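PDB 4MIY: inositol 2-dehydrogenase/D-chiro-inositol 3-dehydrogenase from Lactobacillus casei, which catalyses the NAD-dependent oxidation of myo-inositol to 2-keto-myo-inositol and also oxidises D-chiro-inositol. Local coordinates for residues A[93-96]-A[97-101]; A[81-84]-A[85-89]; A[172-175]-A[176-180]. All coordinates share one frame; numbering follows the deposited sequence.

Contact 1 of 3, residues A[93-96]-A[97-101]; sequences IFTE and KPLAT. With NAD (nicotinamide-adenine-dinucleotide), chain E.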
ATOM      1  N   ILE A  93      35.734 -22.486  -6.276  1.00 18.65           N
ATOM      2  CA  ILE A  93      34.649 -23.156  -6.959  1.00 18.58           C
ATOM      3  C   ILE A  93      33.292 -22.493  -6.623  1.00 14.60           C
ATOM      4  O   ILE A  93      32.893 -22.435  -5.478  1.00 17.62           O
ATOM      5  CB  ILE A  93      34.576 -24.609  -6.512  1.00 17.97           C
ATOM      6  CG1 ILE A  93      35.883 -25.341  -6.808  1.00 20.60           C
ATOM      7  CG2 ILE A  93      33.420 -25.310  -7.172  1.00 21.22           C
ATOM      8  CD1 ILE A  93      36.057 -26.532  -5.941  1.00 23.74           C
ATOM      9  N   PHE A  94      32.653 -21.996  -7.671  1.00 17.31           N
ATOM     10  CA  PHE A  94      31.267 -21.557  -7.636  1.00 16.04           C
ATOM     11  C   PHE A  94      30.452 -22.580  -8.401  1.00 16.64           C
ATOM     12  O   PHE A  94      30.582 -22.708  -9.567  1.00 18.93           O
ATOM     13  CB  PHE A  94      31.106 -20.179  -8.276  1.00 16.68           C
ATOM     14  CG  PHE A  94      29.713 -19.603  -8.151  1.00 18.94           C
ATOM     15  CD1 PHE A  94      28.747 -19.926  -9.059  1.00 19.14           C
ATOM     16  CD2 PHE A  94      29.387 -18.765  -7.117  1.00 20.60           C
ATOM     17  CE1 PHE A  94      27.497 -19.419  -8.951  1.00 21.18           C
ATOM     18  CE2 PHE A  94      28.123 -18.269  -7.001  1.00 18.80           C
ATOM     19  CZ  PHE A  94      27.189 -18.591  -7.910  1.00 20.09           C
ATOM     20  N   THR A  95      29.628 -23.302  -7.682  1.00 18.65           N
ATOM     21  CA  THR A  95      28.715 -24.216  -8.322  1.00 18.48           C
ATOM     22  C   THR A  95      27.297 -23.699  -8.209  1.00 18.38           C
ATOM     23  O   THR A  95      26.883 -23.277  -7.171  1.00 20.59           O
ATOM     24  CB  THR A  95      28.832 -25.653  -7.784  1.00 19.10           C
ATOM     25  OG1 THR A  95      27.992 -26.511  -8.527  1.00 24.31           O
ATOM     26  CG2 THR A  95      28.488 -25.729  -6.383  1.00 19.97           C
ATOM     27  N   GLU A  96      26.597 -23.710  -9.317  1.00 17.99           N
ATOM     28  CA  GLU A  96      25.176 -23.533  -9.228  1.00 18.47           C
ATOM     29  C   GLU A  96      24.542 -24.620  -8.369  1.00 24.21           C
ATOM     30  O   GLU A  96      25.102 -25.663  -8.171  1.00 23.44           O
ATOM     31  CB  GLU A  96      24.534 -23.461 -10.607  1.00 20.30           C
ATOM     32  CG  GLU A  96      24.439 -22.056 -11.176  1.00 20.17           C
ATOM     33  CD  GLU A  96      23.646 -21.108 -10.282  1.00 19.64           C
ATOM     34  OE1 GLU A  96      22.868 -21.578  -9.466  1.00 22.43           O
ATOM     35  OE2 GLU A  96      23.827 -19.921 -10.406  1.00 21.42           O
ATOM     36  N   LYS A  97      23.355 -24.334  -7.865  1.00 19.84           N
ATOM     37  CA  LYS A  97      22.531 -25.330  -7.250  1.00 21.46           C
ATOM     38  C   LYS A  97      22.189 -26.391  -8.267  1.00 19.38           C
ATOM     39  O   LYS A  97      22.079 -26.093  -9.408  1.00 22.23           O
ATOM     40  CB  LYS A  97      21.237 -24.707  -6.747  1.00 23.79           C
ATOM     41  CG  LYS A  97      20.663 -23.759  -7.715  1.00 28.72           C
ATOM     42  CD  LYS A  97      19.233 -23.980  -8.027  1.00 34.34           C
ATOM     43  CE  LYS A  97      18.940 -25.356  -8.445  1.00 31.87           C
ATOM     44  NZ  LYS A  97      17.800 -25.330  -9.384  1.00 35.60           N
ATOM     45  N   PRO A  98      22.051 -27.640  -7.808  1.00 18.69           N
ATOM     46  CA  PRO A  98      22.350 -28.132  -6.476  1.00 22.11           C
ATOM     47  C   PRO A  98      23.844 -28.438  -6.312  1.00 22.07           C
ATOM     48  O   PRO A  98      24.533 -28.520  -7.290  1.00 24.78           O
ATOM     49  CB  PRO A  98      21.574 -29.439  -6.435  1.00 24.59           C
ATOM     50  CG  PRO A  98      21.651 -29.869  -7.757  1.00 23.91           C
ATOM     51  CD  PRO A  98      21.550 -28.728  -8.638  1.00 24.75           C
ATOM     52  N   LEU A  99      24.288 -28.634  -5.099  1.00 22.14           N
ATOM     53  CA  LEU A  99      25.639 -29.120  -4.883  1.00 22.00           C
ATOM     54  C   LEU A  99      25.801 -30.501  -5.547  1.00 28.47           C
ATOM     55  O   LEU A  99      26.834 -30.837  -6.057  1.00 28.47           O
ATOM     56  CB  LEU A  99      25.934 -29.166  -3.405  1.00 19.58           C
ATOM     57  CG  LEU A  99      27.323 -29.676  -3.031  1.00 21.18           C
ATOM     58  CD1 LEU A  99      28.354 -28.693  -3.477  1.00 25.60           C
ATOM     59  CD2 LEU A  99      27.361 -29.923  -1.610  1.00 22.98           C
ATOM     60  N   ALA A 100      24.702 -31.228  -5.574  1.00 29.23           N
ATOM     61  CA  ALA A 100      24.641 -32.585  -6.032  1.00 30.71           C
ATOM     62  C   ALA A 100      23.180 -32.967  -6.035  1.00 31.42           C
ATOM     63  O   ALA A 100      22.402 -32.389  -5.337  1.00 29.44           O
ATOM     64  CB  ALA A 100      25.336 -33.442  -5.085  1.00 29.15           C
ATOM     65  N   THR A 101      22.845 -33.986  -6.792  1.00 29.57           N
ATOM     66  CA  THR A 101      21.464 -34.393  -6.954  1.00 32.11           C
ATOM     67  C   THR A 101      21.094 -35.467  -5.976  1.00 32.75           C
ATOM     68  O   THR A 101      19.942 -35.817  -5.841  1.00 34.16           O
ATOM     69  CB  THR A 101      21.172 -34.852  -8.339  1.00 29.96           C
ATOM     70  OG1 THR A 101      22.169 -35.780  -8.750  1.00 31.85           O
ATOM     71  CG2 THR A 101      21.122 -33.723  -9.267  1.00 31.83           C
TER
HETATM   72  PA  NAD E 401      21.040 -25.846 -19.653  1.00 26.89           P
HETATM   73  O1A NAD E 401      20.590 -27.185 -19.981  1.00 29.83           O
HETATM   74  O2A NAD E 401      20.737 -24.749 -20.446  1.00 20.78           O
HETATM   75  O5B NAD E 401      22.620 -25.746 -19.716  1.00 24.39           O
HETATM   76  C5B NAD E 401      23.480 -26.660 -19.170  1.00 27.61           C
HETATM   77  C4B NAD E 401      24.719 -26.787 -20.067  1.00 26.69           C
HETATM   78  O4B NAD E 401      25.533 -27.760 -19.470  1.00 28.64           O
HETATM   79  C3B NAD E 401      24.460 -27.395 -21.438  1.00 25.75           C
HETATM   80  O3B NAD E 401      25.071 -26.637 -22.399  1.00 34.95           O
HETATM   81  C2B NAD E 401      25.012 -28.792 -21.371  1.00 27.31           C
HETATM   82  O2B NAD E 401      25.480 -29.258 -22.613  1.00 32.44           O
HETATM   83  C1B NAD E 401      26.151 -28.620 -20.439  1.00 28.48           C
HETATM   84  N9A NAD E 401      26.577 -29.820 -19.755  1.00 26.12           N
HETATM   85  C8A NAD E 401      25.857 -30.789 -19.282  1.00 28.14           C
HETATM   86  N7A NAD E 401      26.583 -31.688 -18.630  1.00 32.06           N
HETATM   87  C5A NAD E 401      27.833 -31.273 -18.686  1.00 27.67           C
HETATM   88  C6A NAD E 401      29.135 -31.732 -18.246  1.00 31.21           C
HETATM   89  N6A NAD E 401      29.314 -32.828 -17.551  1.00 30.49           N
HETATM   90  N1A NAD E 401      30.159 -30.953 -18.500  1.00 27.07           N
HETATM   91  C2A NAD E 401      30.073 -29.860 -19.163  1.00 26.21           C
HETATM   92  N3A NAD E 401      28.934 -29.398 -19.629  1.00 28.11           N
HETATM   93  C4A NAD E 401      27.811 -30.054 -19.412  1.00 26.76           C
HETATM   94  O3  NAD E 401      20.647 -25.696 -18.130  1.00 24.15           O
HETATM   95  PN  NAD E 401      20.749 -24.342 -17.215  1.00 24.09           P
HETATM   96  O1N NAD E 401      19.418 -23.757 -17.116  1.00 25.87           O
HETATM   97  O2N NAD E 401      21.660 -23.429 -17.800  1.00 25.13           O
HETATM   98  O5D NAD E 401      21.044 -24.843 -15.806  1.00 21.23           O
HETATM   99  C5D NAD E 401      22.371 -25.159 -15.462  1.00 23.54           C
HETATM  100  C4D NAD E 401      22.539 -25.239 -13.980  1.00 24.68           C
HETATM  101  O4D NAD E 401      22.225 -23.960 -13.458  1.00 33.06           O
HETATM  102  C3D NAD E 401      21.608 -26.236 -13.377  1.00 23.18           C
HETATM  103  O3D NAD E 401      22.257 -26.824 -12.293  1.00 26.94           O
HETATM  104  C2D NAD E 401      20.473 -25.322 -12.924  1.00 24.12           C
HETATM  105  O2D NAD E 401      19.851 -25.942 -11.865  1.00 26.36           O
HETATM  106  C1D NAD E 401      21.224 -24.097 -12.484  1.00 26.41           C
HETATM  107  N1N NAD E 401      20.370 -22.910 -12.437  1.00 26.08           N
HETATM  108  C2N NAD E 401      20.255 -22.221 -11.305  1.00 22.10           C
HETATM  109  C3N NAD E 401      19.435 -21.120 -11.176  1.00 23.23           C
HETATM  110  C7N NAD E 401      19.348 -20.359  -9.874  1.00 23.48           C
HETATM  111  O7N NAD E 401      20.219 -20.398  -9.064  1.00 23.97           O
HETATM  112  N7N NAD E 401      18.308 -19.645  -9.721  1.00 19.93           N
HETATM  113  C4N NAD E 401      18.752 -20.692 -12.301  1.00 22.89           C
HETATM  114  C5N NAD E 401      18.910 -21.426 -13.455  1.00 25.01           C
HETATM  115  C6N NAD E 401      19.714 -22.534 -13.488  1.00 26.06           C

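Contact 2 of 3, residues A[81-84]-A[85-89]; sequences ATVL and KALDT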
ATOM      1  N   ALA A  81      30.553 -34.692  -9.581  1.00 31.96           N
ATOM      2  CA  ALA A  81      31.798 -35.282 -10.014  1.00 33.58           C
ATOM      3  C   ALA A  81      32.749 -34.200 -10.386  1.00 35.29           C
ATOM      4  O   ALA A  81      33.917 -34.279 -10.129  1.00 32.13           O
ATOM      5  CB  ALA A  81      31.562 -36.154 -11.188  1.00 32.50           C
ATOM      6  N   THR A  82      32.213 -33.171 -11.000  1.00 32.13           N
ATOM      7  CA  THR A  82      33.014 -32.061 -11.426  1.00 30.87           C
ATOM      8  C   THR A  82      33.571 -31.312 -10.222  1.00 32.02           C
ATOM      9  O   THR A  82      34.711 -30.933 -10.218  1.00 27.98           O
ATOM     10  CB  THR A  82      32.216 -31.158 -12.314  1.00 29.11           C
ATOM     11  OG1 THR A  82      31.907 -31.841 -13.514  1.00 33.94           O
ATOM     12  CG2 THR A  82      32.988 -29.868 -12.650  1.00 27.20           C
ATOM     13  N   VAL A  83      32.758 -31.122  -9.209  1.00 27.85           N
ATOM     14  CA  VAL A  83      33.180 -30.482  -8.004  1.00 27.65           C
ATOM     15  C   VAL A  83      34.250 -31.292  -7.318  1.00 31.53           C
ATOM     16  O   VAL A  83      35.194 -30.753  -6.789  1.00 29.36           O
ATOM     17  CB  VAL A  83      31.992 -30.185  -7.059  1.00 28.65           C
ATOM     18  CG1 VAL A  83      32.439 -29.734  -5.788  1.00 28.34           C
ATOM     19  CG2 VAL A  83      31.093 -29.110  -7.673  1.00 28.59           C
ATOM     20  N   LEU A  84      34.103 -32.604  -7.328  1.00 29.25           N
ATOM     21  CA  LEU A  84      35.114 -33.458  -6.750  1.00 30.77           C
ATOM     22  C   LEU A  84      36.395 -33.400  -7.557  1.00 27.56           C
ATOM     23  O   LEU A  84      37.425 -33.434  -6.997  1.00 34.96           O
ATOM     24  CB  LEU A  84      34.642 -34.896  -6.618  1.00 32.05           C
ATOM     25  CG  LEU A  84      33.436 -35.173  -5.755  1.00 32.21           C
ATOM     26  CD1 LEU A  84      32.896 -36.500  -6.094  1.00 36.15           C
ATOM     27  CD2 LEU A  84      33.804 -35.119  -4.347  1.00 29.53           C
ATOM     28  N   LYS A  85      36.326 -33.249  -8.839  0.82 27.22           N
ATOM     29  CA  LYS A  85      37.545 -33.049  -9.589  0.82 27.18           C
ATOM     30  C   LYS A  85      38.231 -31.735  -9.331  0.82 29.93           C
ATOM     31  O   LYS A  85      39.421 -31.638  -9.318  0.82 31.43           O
ATOM     32  CB  LYS A  85      37.277 -33.128 -11.051  0.82 28.24           C
ATOM     33  CG  LYS A  85      37.148 -34.511 -11.589  0.82 34.70           C
ATOM     34  CD  LYS A  85      36.398 -34.430 -12.812  0.82 33.29           C
ATOM     35  CE  LYS A  85      36.600 -35.605 -13.635  0.82 38.98           C
ATOM     36  NZ  LYS A  85      35.299 -36.215 -13.610  0.82 39.56           N
ATOM     37  N   ALA A  86      37.463 -30.695  -9.096  1.00 30.29           N
ATOM     38  CA  ALA A  86      38.032 -29.385  -8.873  1.00 25.42           C
ATOM     39  C   ALA A  86      38.654 -29.310  -7.496  1.00 29.91           C
ATOM     40  O   ALA A  86      39.563 -28.547  -7.264  1.00 27.65           O
ATOM     41  CB  ALA A  86      36.951 -28.313  -9.065  1.00 26.79           C
ATOM     42  N   LEU A  87      38.170 -30.136  -6.587  1.00 27.07           N
ATOM     43  CA  LEU A  87      38.734 -30.201  -5.265  1.00 25.60           C
ATOM     44  C   LEU A  87      40.113 -30.874  -5.191  1.00 31.40           C
ATOM     45  O   LEU A  87      40.735 -30.822  -4.175  1.00 36.17           O
ATOM     46  CB  LEU A  87      37.787 -30.871  -4.316  1.00 29.05           C
ATOM     47  CG  LEU A  87      36.550 -30.081  -3.951  1.00 27.95           C
ATOM     48  CD1 LEU A  87      35.512 -30.979  -3.385  1.00 26.77           C
ATOM     49  CD2 LEU A  87      36.941 -29.052  -2.947  1.00 28.70           C
ATOM     50  N   ASP A  88      40.515 -31.513  -6.266  1.00 31.26           N
ATOM     51  CA  ASP A  88      41.882 -31.992  -6.410  1.00 31.35           C
ATOM     52  C   ASP A  88      42.822 -30.878  -6.851  1.00 35.88           C
ATOM     53  O   ASP A  88      44.002 -31.075  -6.859  1.00 32.29           O
ATOM     54  CB  ASP A  88      41.957 -33.101  -7.444  1.00 31.52           C
ATOM     55  CG  ASP A  88      41.327 -34.382  -6.983  1.00 30.71           C
ATOM     56  OD1 ASP A  88      41.275 -34.658  -5.779  1.00 35.35           O
ATOM     57  OD2 ASP A  88      40.888 -35.097  -7.857  1.00 34.50           O
ATOM     58  N   THR A  89      42.286 -29.731  -7.264  1.00 31.81           N
ATOM     59  CA  THR A  89      43.065 -28.536  -7.504  1.00 25.83           C
ATOM     60  C   THR A  89      42.940 -27.580  -6.341  1.00 29.91           C
ATOM     61  O   THR A  89      42.320 -27.883  -5.361  1.00 31.64           O
ATOM     62  CB  THR A  89      42.581 -27.783  -8.682  1.00 28.76           C
ATOM     63  OG1 THR A  89      41.337 -27.156  -8.367  1.00 26.79           O
ATOM     64  CG2 THR A  89      42.389 -28.673  -9.839  1.00 29.89           C
TER

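Contact 3 of 3, residues A[172-175]-A[176-180]; sequences DTLI and HEIDE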
ATOM      1  N   ASP A 172      13.867 -27.617  -8.146  1.00 18.55           N
ATOM      2  CA  ASP A 172      14.081 -26.406  -8.901  1.00 19.51           C
ATOM      3  C   ASP A 172      13.417 -25.167  -8.268  1.00 19.67           C
ATOM      4  O   ASP A 172      13.868 -24.082  -8.425  1.00 21.11           O
ATOM      5  CB  ASP A 172      13.619 -26.566 -10.346  1.00 22.37           C
ATOM      6  CG  ASP A 172      14.577 -27.403 -11.181  1.00 29.91           C
ATOM      7  OD1 ASP A 172      15.646 -27.759 -10.681  1.00 35.70           O
ATOM      8  OD2 ASP A 172      14.266 -27.687 -12.321  1.00 30.42           O
ATOM      9  N   THR A 173      12.351 -25.411  -7.545  1.00 17.92           N
ATOM     10  CA  THR A 173      11.496 -24.365  -7.052  1.00 16.56           C
ATOM     11  C   THR A 173      11.585 -24.205  -5.527  1.00 15.89           C
ATOM     12  O   THR A 173      12.151 -23.270  -5.063  1.00 16.08           O
ATOM     13  CB  THR A 173      10.079 -24.583  -7.579  1.00 16.14           C
ATOM     14  OG1 THR A 173      10.110 -24.603  -9.003  1.00 18.71           O
ATOM     15  CG2 THR A 173       9.151 -23.474  -7.135  1.00 16.49           C
ATOM     16  N   LEU A 174      11.092 -25.162  -4.769  1.00 15.58           N
ATOM     17  CA  LEU A 174      11.152 -25.065  -3.323  1.00 14.18           C
ATOM     18  C   LEU A 174      12.573 -25.017  -2.746  1.00 13.91           C
ATOM     19  O   LEU A 174      12.778 -24.601  -1.662  1.00 14.33           O
ATOM     20  CB  LEU A 174      10.343 -26.205  -2.671  1.00 15.97           C
ATOM     21  CG  LEU A 174      10.158 -26.194  -1.160  1.00 14.64           C
ATOM     22  CD1 LEU A 174       9.328 -25.009  -0.661  1.00 17.51           C
ATOM     23  CD2 LEU A 174       9.518 -27.493  -0.711  1.00 17.07           C
ATOM     24  N   ILE A 175      13.513 -25.470  -3.525  1.00 16.35           N
ATOM     25  CA  ILE A 175      14.889 -25.530  -3.090  1.00 15.91           C
ATOM     26  C   ILE A 175      15.384 -24.182  -2.584  1.00 16.11           C
ATOM     27  O   ILE A 175      16.177 -24.121  -1.707  1.00 14.96           O
ATOM     28  CB  ILE A 175      15.807 -26.100  -4.205  1.00 15.94           C
ATOM     29  CG1 ILE A 175      17.174 -26.531  -3.647  1.00 18.29           C
ATOM     30  CG2 ILE A 175      15.932 -25.152  -5.345  1.00 18.37           C
ATOM     31  CD1 ILE A 175      17.092 -27.658  -2.795  1.00 23.50           C
ATOM     32  N   HIS A 176      14.861 -23.120  -3.160  1.00 14.19           N
ATOM     33  CA  HIS A 176      15.206 -21.778  -2.775  1.00 14.28           C
ATOM     34  C   HIS A 176      14.731 -21.441  -1.368  1.00 15.44           C
ATOM     35  O   HIS A 176      15.454 -20.901  -0.598  1.00 15.58           O
ATOM     36  CB  HIS A 176      14.695 -20.777  -3.810  1.00 14.67           C
ATOM     37  CG  HIS A 176      15.406 -20.881  -5.110  1.00 16.37           C
ATOM     38  ND1 HIS A 176      16.703 -20.475  -5.267  1.00 16.15           N
ATOM     39  CD2 HIS A 176      15.026 -21.388  -6.297  1.00 16.69           C
ATOM     40  CE1 HIS A 176      17.086 -20.702  -6.503  1.00 19.94           C
ATOM     41  NE2 HIS A 176      16.078 -21.236  -7.156  1.00 18.84           N
ATOM     42  N   GLU A 177      13.518 -21.834  -1.059  1.00 15.27           N
ATOM     43  CA  GLU A 177      13.014 -21.684   0.275  1.00 14.37           C
ATOM     44  C   GLU A 177      13.730 -22.627   1.236  1.00 16.10           C
ATOM     45  O   GLU A 177      13.955 -22.296   2.358  1.00 15.56           O
ATOM     46  CB  GLU A 177      11.508 -21.934   0.314  1.00 12.93           C
ATOM     47  CG  GLU A 177      10.624 -20.805  -0.217  1.00 15.90           C
ATOM     48  CD  GLU A 177      10.646 -20.614  -1.720  1.00 15.42           C
ATOM     49  OE1 GLU A 177      10.878 -21.564  -2.443  1.00 17.31           O
ATOM     50  OE2 GLU A 177      10.455 -19.484  -2.136  1.00 16.29           O
ATOM     51  N   ILE A 178      14.076 -23.807   0.758  1.00 16.23           N
ATOM     52  CA  ILE A 178      14.798 -24.759   1.574  1.00 18.01           C
ATOM     53  C   ILE A 178      16.127 -24.211   2.049  1.00 16.21           C
ATOM     54  O   ILE A 178      16.436 -24.318   3.192  1.00 15.80           O
ATOM     55  CB  ILE A 178      14.982 -26.082   0.858  1.00 15.42           C
ATOM     56  CG1 ILE A 178      13.678 -26.882   0.908  1.00 17.31           C
ATOM     57  CG2 ILE A 178      16.073 -26.864   1.504  1.00 17.18           C
ATOM     58  CD1 ILE A 178      13.636 -27.992  -0.095  1.00 17.29           C
ATOM     59  N   ASP A 179      16.870 -23.560   1.176  1.00 15.65           N
ATOM     60  CA  ASP A 179      18.073 -22.916   1.616  1.00 16.18           C
ATOM     61  C   ASP A 179      17.824 -21.678   2.474  1.00 18.66           C
ATOM     62  O   ASP A 179      18.525 -21.421   3.419  1.00 20.05           O
ATOM     63  CB  ASP A 179      18.963 -22.540   0.470  1.00 15.62           C
ATOM     64  CG  ASP A 179      20.146 -21.724   0.923  1.00 22.18           C
ATOM     65  OD1 ASP A 179      21.101 -22.286   1.450  1.00 19.68           O
ATOM     66  OD2 ASP A 179      20.085 -20.518   0.793  1.00 19.10           O
ATOM     67  N   GLU A 180      16.799 -20.935   2.130  1.00 14.81           N
ATOM     68  CA  GLU A 180      16.534 -19.629   2.728  1.00 17.16           C
ATOM     69  C   GLU A 180      16.094 -19.661   4.172  1.00 15.79           C
ATOM     70  O   GLU A 180      16.536 -18.892   4.950  1.00 16.26           O
ATOM     71  CB  GLU A 180      15.438 -18.944   1.902  1.00 18.92           C
ATOM     72  CG  GLU A 180      15.129 -17.545   2.245  1.00 21.01           C
ATOM     73  CD  GLU A 180      14.018 -17.001   1.384  1.00 21.42           C
ATOM     74  OE1 GLU A 180      14.202 -16.873   0.198  1.00 19.31           O
ATOM     75  OE2 GLU A 180      12.973 -16.707   1.945  1.00 26.33           O
TER
HETATM   76  O   HOH W   1      16.204 -23.403  -9.694  1.00 29.73           O

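Contact 1 of 3, residues A[93-96]-A[97-101]
The E-K-P turn that leaves strand 92-95 of the Rossmann domain, a signature of the Gfo/Idh/MocA family, brings E96 against K97 beside the nicotinamide riboside of NAD. The E96 side chain bends at chi2 (-58°) and brings OE1 back to the following amide, K97 N, which donates to it at 3.2 Å; the N-H meets the carboxylate on its anti side, 29° out of plane. OE2 is hydrogen-bonded by H17 NE2. With both oxygens engaged, the side chain passes the ribose, its methylene CG 3.7 Å from NAD O4D. Were E96 an alanine, H17 NE2 and K97 N would probably lose their carboxylate partner, and a gap would be likely beside the ribose. K97, followed by a cis peptide to P98, accepts from NAD O3D at its O at 3.0 Å, and its bent side chain carries NZ to a weak bond of 3.3 Å with O2D. T95 OG1 bonds E96 O at 3.0 Å in the carbonyl plane, and the T95 and L99 side chains cross at about a right angle, CG2 to CD1 4.2 Å. The carbonyl of K97 thus holds O3D, with weaker help at O2D from carbonyl and NZ, consistent with fixing the nicotinamide for hydride transfer.

Contact 2 of 3, residues A[81-84]-A[85-89]
V83 and L87, one helical turn apart, supply the apolar part of this contact at the C-terminal end of helix 79-86. The two side chains run side by side in the same direction, V83 CG1 lying 4.1 Å from L87 CD1. V83 CG1 stands anti to the backbone N (chi1 171°), which turns that methyl along the helix toward the leucine. L87 CG also comes to 3.2 Å from V83 O, the carbonyl that accepts its own amide. Backbone bonds make up the second group: K85 N to A81 O at 2.9 Å, A86 N to T82 O and L87 N to V83 O, with a weak extra bond from A86 N to V83 O. The chain then leaves through a type I turn from A86 to T89, in which A86 O accepts T89 N, and T89 OG1 meets a lone pair of A86 O in the carbonyl plane, 2.5 Å away. Charged partners form the third group: K112 NZ makes a salt bridge to D88 OD1 and also bonds L84 O. V83, A86 and L87 pack on strand 92-95, while L84 and L87 reach helix 103-113, the setting of a helix in a beta-alpha-beta unit of the Rossmann fold.

Contact 3 of 3, residues A[172-175]-A[176-180]
I175 sets its CG2 methyl over one face of the H176 ring, a CH-pi contact within helix 168-185 of the C-terminal alpha/beta domain, where a wider pi-type turn passes into a kink. The methyl lies 4.3 Å from the ring centroid and 22° off the normal, displaced toward the rim. It reaches this position because CG1 takes the place anti to the backbone N (chi1 -164°), leaving CG2 between the N and the carbonyl carbon, on the imidazole side. The ring itself swings back along the helix axis, so that T173 O comes near its plane at the edge. H176 also touches NAD, which places this face-on packing at the wall of the cofactor pocket.

On another side of the helix, L174 crosses two later side chains at about a right angle. Its CD1 meets E177 CB at 3.9 Å, and its CG meets I178 CD1 at 4.1 Å. The E177 chain bends at chi2; its carboxylate is held by R127, through a salt bridge to OE2, and by H155, hydrogen-bonded to OE1.

At the kink, H176 N and E177 N lack the usual bond to the preceding turn; H176 N makes a weak one to T173 O, three residues back, whereas I178 N meets L174 O at 2.9 Å, nearly along the C=O axis, and D179 N meets I175 O at 3.0 Å. Beside the loosened turn a water donates to D172 O at 2.7 Å and makes a weak hydrogen bond with H176 NE2 at 3.3 Å.

Read together, the three contacts illustrate how local side-chain chemistry follows position in the fold. Contacts 1 and 2 share one beta-alpha-beta unit of the Rossmann domain: I93 CD1 packs on A86 CB at 3.7 Å, and T95 meets V83, joining strand to helix. Contact 3 belongs to the other domain but meets contact 1 beside the nicotinamide end of NAD, where K97 NZ forms a long, weak ion pair with D172 OD1 and K97 CD approaches the H176 ring. Both are buried, yet contact 1 is polar and directed at NAD and H17, while contact 3 mixes apolar packing with carboxylates paired to arginines. Contact 2, partly exposed, relies on regular helical bonding, apolar packing and a peripheral salt bridge.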